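PDB 6SL9: enoyl-CoA hydratase/carnithine racemase from Thermus thermophilus JL-18, which is the isomerase PaaG of the crotonase family, linked to phenylacetic acid catabolism and probably forming oxepin-CoA from its CoA-thioester substrate. Local coordinates for residues Lys209-Glu214 / Leu224-Val229. Numbering follows the deposited sequence.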
ATOM      1  N   LYS A 209       1.798   0.842 -17.034  1.00 10.15           N
ATOM      2  CA  LYS A 209       2.992   0.712 -16.156  1.00  9.59           C
ATOM      3  C   LYS A 209       3.415   2.078 -15.642  1.00  9.78           C
ATOM      4  O   LYS A 209       3.801   2.195 -14.471  1.00 10.89           O
ATOM      5  CB  LYS A 209       4.126   0.044 -16.927  1.00 11.38           C
ATOM      6  CG  LYS A 209       3.894  -1.434 -17.111  1.00 13.04           C
ATOM      7  CD  LYS A 209       4.925  -2.035 -18.029  1.00 12.54           C
ATOM      8  CE  LYS A 209       6.352  -1.862 -17.530  1.00 12.01           C
ATOM      9  NZ  LYS A 209       7.243  -2.928 -18.105  1.00 14.52           N
ATOM     10  N   LYS A 210       3.321   3.105 -16.466  1.00  9.93           N
ATOM     11  CA  LYS A 210       3.687   4.471 -16.065  1.00 10.70           C
ATOM     12  C   LYS A 210       2.755   4.960 -14.975  1.00 10.49           C
ATOM     13  O   LYS A 210       3.209   5.562 -13.996  1.00 11.99           O
ATOM     14  CB  LYS A 210       3.631   5.389 -17.287  1.00 12.84           C
ATOM     15  CG  LYS A 210       4.671   5.139 -18.358  1.00 18.05           C
ATOM     16  CD  LYS A 210       4.758   6.184 -19.513  1.00 23.78           C
ATOM     17  CE  LYS A 210       5.475   5.550 -20.706  1.00 31.31           C
ATOM     18  NZ  LYS A 210       6.882   5.117 -20.379  1.00 31.74           N
ATOM     19  N   LEU A 211       1.449   4.741 -15.140  1.00  9.78           N
ATOM     20  CA  LEU A 211       0.483   5.143 -14.106  1.00 10.12           C
ATOM     21  C   LEU A 211       0.765   4.448 -12.789  1.00 10.09           C
ATOM     22  O   LEU A 211       0.715   5.083 -11.737  1.00 11.54           O
ATOM     23  CB  LEU A 211      -0.918   4.827 -14.574  1.00 10.15           C
ATOM     24  CG  LEU A 211      -1.443   5.710 -15.683  1.00 11.42           C
ATOM     25  CD1 LEU A 211      -2.723   5.097 -16.253  1.00 12.87           C
ATOM     26  CD2 LEU A 211      -1.748   7.125 -15.197  1.00 12.99           C
ATOM     27  N   LEU A 212       1.057   3.164 -12.851  1.00  9.90           N
ATOM     28  CA  LEU A 212       1.350   2.414 -11.620  1.00 10.76           C
ATOM     29  C   LEU A 212       2.612   2.915 -10.969  1.00 10.88           C
ATOM     30  O   LEU A 212       2.634   3.029  -9.732  1.00 12.38           O
ATOM     31  CB  LEU A 212       1.454   0.930 -11.926  1.00 10.88           C
ATOM     32  CG  LEU A 212       0.127   0.238 -12.282  1.00 12.42           C
ATOM     33  CD1 LEU A 212       0.404  -1.194 -12.669  1.00 14.65           C
ATOM     34  CD2 LEU A 212      -0.859   0.347 -11.118  1.00 13.88           C
ATOM     35  N   LEU A 213       3.636   3.231 -11.718  1.00 10.19           N
ATOM     36  CA  LEU A 213       4.933   3.633 -11.123  1.00 10.41           C
ATOM     37  C   LEU A 213       4.751   4.945 -10.330  1.00 12.36           C
ATOM     38  O   LEU A 213       5.448   5.169  -9.362  1.00 13.77           O
ATOM     39  CB  LEU A 213       6.008   3.776 -12.192  1.00 11.76           C
ATOM     40  CG  LEU A 213       7.430   3.813 -11.688  1.00 13.16           C
ATOM     41  CD1 LEU A 213       7.846   2.478 -11.143  1.00 14.51           C
ATOM     42  CD2 LEU A 213       8.382   4.257 -12.756  1.00 15.27           C
ATOM     43  N   GLU A 214       3.844   5.806 -10.783  1.00 12.18           N
ATOM     44  CA  GLU A 214       3.662   7.152 -10.163  1.00 15.18           C
ATOM     45  C   GLU A 214       2.578   7.150  -9.083  1.00 16.92           C
ATOM     46  O   GLU A 214       2.482   8.186  -8.409  1.00 22.95           O
ATOM     47  CB  GLU A 214       3.262   8.180 -11.212  1.00 18.59           C
ATOM     48  CG  GLU A 214       4.286   8.283 -12.315  1.00 19.04           C
ATOM     49  CD  GLU A 214       4.473   9.662 -12.876  1.00 34.98           C
ATOM     50  OE1 GLU A 214       4.497   9.758 -14.134  1.00 45.12           O
ATOM     51  OE2 GLU A 214       4.765  10.581 -12.041  1.00 65.45           O
ATOM     52  N   LEU A 224      -5.633  12.014 -11.821  1.00 10.98           N
ATOM     53  CA  LEU A 224      -6.681  12.186 -12.822  1.00 10.65           C
ATOM     54  C   LEU A 224      -6.135  12.861 -14.074  1.00 10.73           C
ATOM     55  O   LEU A 224      -6.508  12.511 -15.192  1.00 11.07           O
ATOM     56  CB  LEU A 224      -7.865  12.921 -12.225  1.00 11.33           C
ATOM     57  CG  LEU A 224      -8.667  12.155 -11.178  1.00 11.48           C
ATOM     58  CD1 LEU A 224      -9.698  13.084 -10.530  1.00 13.66           C
ATOM     59  CD2 LEU A 224      -9.276  10.866 -11.729  1.00 13.35           C
ATOM     60  N   ALA A 225      -5.342  13.918 -13.915  1.00 10.88           N
ATOM     61  CA  ALA A 225      -4.749  14.634 -15.052  1.00 10.87           C
ATOM     62  C   ALA A 225      -3.842  13.705 -15.851  1.00 10.64           C
ATOM     63  O   ALA A 225      -3.856  13.707 -17.075  1.00 12.03           O
ATOM     64  CB  ALA A 225      -4.016  15.848 -14.563  1.00 11.53           C
ATOM     65  N   LEU A 226      -3.083  12.866 -15.178  1.00 10.58           N
ATOM     66  CA  LEU A 226      -2.144  11.953 -15.872  1.00 11.13           C
ATOM     67  C   LEU A 226      -2.938  10.860 -16.588  1.00 10.33           C
ATOM     68  O   LEU A 226      -2.600  10.517 -17.732  1.00 10.99           O
ATOM     69  CB  LEU A 226      -1.137  11.345 -14.897  1.00 11.24           C
ATOM     70  CG  LEU A 226      -0.063  10.453 -15.523  1.00 11.84           C
ATOM     71  CD1 LEU A 226       0.746  11.229 -16.532  1.00 14.34           C
ATOM     72  CD2 LEU A 226       0.807   9.866 -14.436  1.00 14.81           C
ATOM     73  N   GLU A 227      -3.985  10.343 -15.933  1.00 11.18           N
ATOM     74  CA  GLU A 227      -4.895   9.410 -16.618  1.00 10.61           C
ATOM     75  C   GLU A 227      -5.444  10.031 -17.903  1.00 10.46           C
ATOM     76  O   GLU A 227      -5.502   9.381 -18.956  1.00 11.79           O
ATOM     77  CB  GLU A 227      -6.017   8.982 -15.693  1.00 10.92           C
ATOM     78  CG  GLU A 227      -5.657   8.006 -14.596  1.00 11.17           C
ATOM     79  CD  GLU A 227      -6.773   7.650 -13.618  1.00 11.43           C
ATOM     80  OE1 GLU A 227      -6.595   6.754 -12.743  1.00 13.01           O
ATOM     81  OE2 GLU A 227      -7.840   8.317 -13.725  1.00 12.63           O
ATOM     82  N   ALA A 228      -5.843  11.284 -17.832  1.00 10.23           N
ATOM     83  CA  ALA A 228      -6.400  11.966 -19.027  1.00 10.56           C
ATOM     84  C   ALA A 228      -5.338  12.019 -20.135  1.00 11.09           C
ATOM     85  O   ALA A 228      -5.639  11.731 -21.283  1.00 11.93           O
ATOM     86  CB  ALA A 228      -6.920  13.344 -18.655  1.00 11.12           C
ATOM     87  N   VAL A 229      -4.128  12.451 -19.800  1.00 11.44           N
ATOM     88  CA  VAL A 229      -3.078  12.562 -20.820  1.00 11.33           C
ATOM     89  C   VAL A 229      -2.788  11.204 -21.423  1.00 10.97           C
ATOM     90  O   VAL A 229      -2.722  11.060 -22.657  1.00 11.35           O
ATOM     91  CB  VAL A 229      -1.813  13.199 -20.216  1.00 12.82           C
ATOM     92  CG1 VAL A 229      -0.623  13.141 -21.163  1.00 14.26           C
ATOM     93  CG2 VAL A 229      -2.051  14.633 -19.791  1.00 14.32           C
TER
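Leu226 meets both Leu211 and Glu214, and so carries most of the contact from the side of helix 220-235. Its branch point is close to one methyl of the facing leucine: Leu226 CG lies 3.7 Å from Leu211 CD2, and Leu226 CD2 is 3.8 Å from the same methyl. The two leucines pass side by side, each pointing the other way, which brings CD2 of Leu211 alongside the branch of Leu226. The bond from CA to CB of Leu226 points toward helix 202-214, and chi1 of -176° sets CG anti to the backbone N, continuing outward to that methyl. Farther along that helix, the Glu214 chain lies roughly perpendicular to that of Leu226, with Glu214 OE1 3.7 Å from Leu226 CD2. This is a van der Waals approach of the carboxylate to a methyl; the other oxygen, OE2, makes a salt bridge with Arg217 NH1 in the connection between the helices.

Next comes Glu227, which contributes through its aliphatic part: Glu227 CG stands 4.1 Å from Leu211 CD2. Beyond CG the chain runs extended (chi2 176°); OE1 is hydrogen-bonded to Ser144 OG and OE2 to Gly142 N, both of the second subunit, so both carboxylate oxygens are held. One residue thus packs within the hairpin and binds across the trimer.

The short segments run antiparallel at 168°. Their axes stay 10.8 Å apart, a wide spacing bridged by the Leu211-Leu226 pair together with Glu227 CG and the Glu214 carboxylate. Summed over both sides, 193 Å² is buried. Helices 202-214 and 220-235 form an antiparallel helical hairpin in the C-terminal helical region of the crotonase fold, a region involved in trimer assembly.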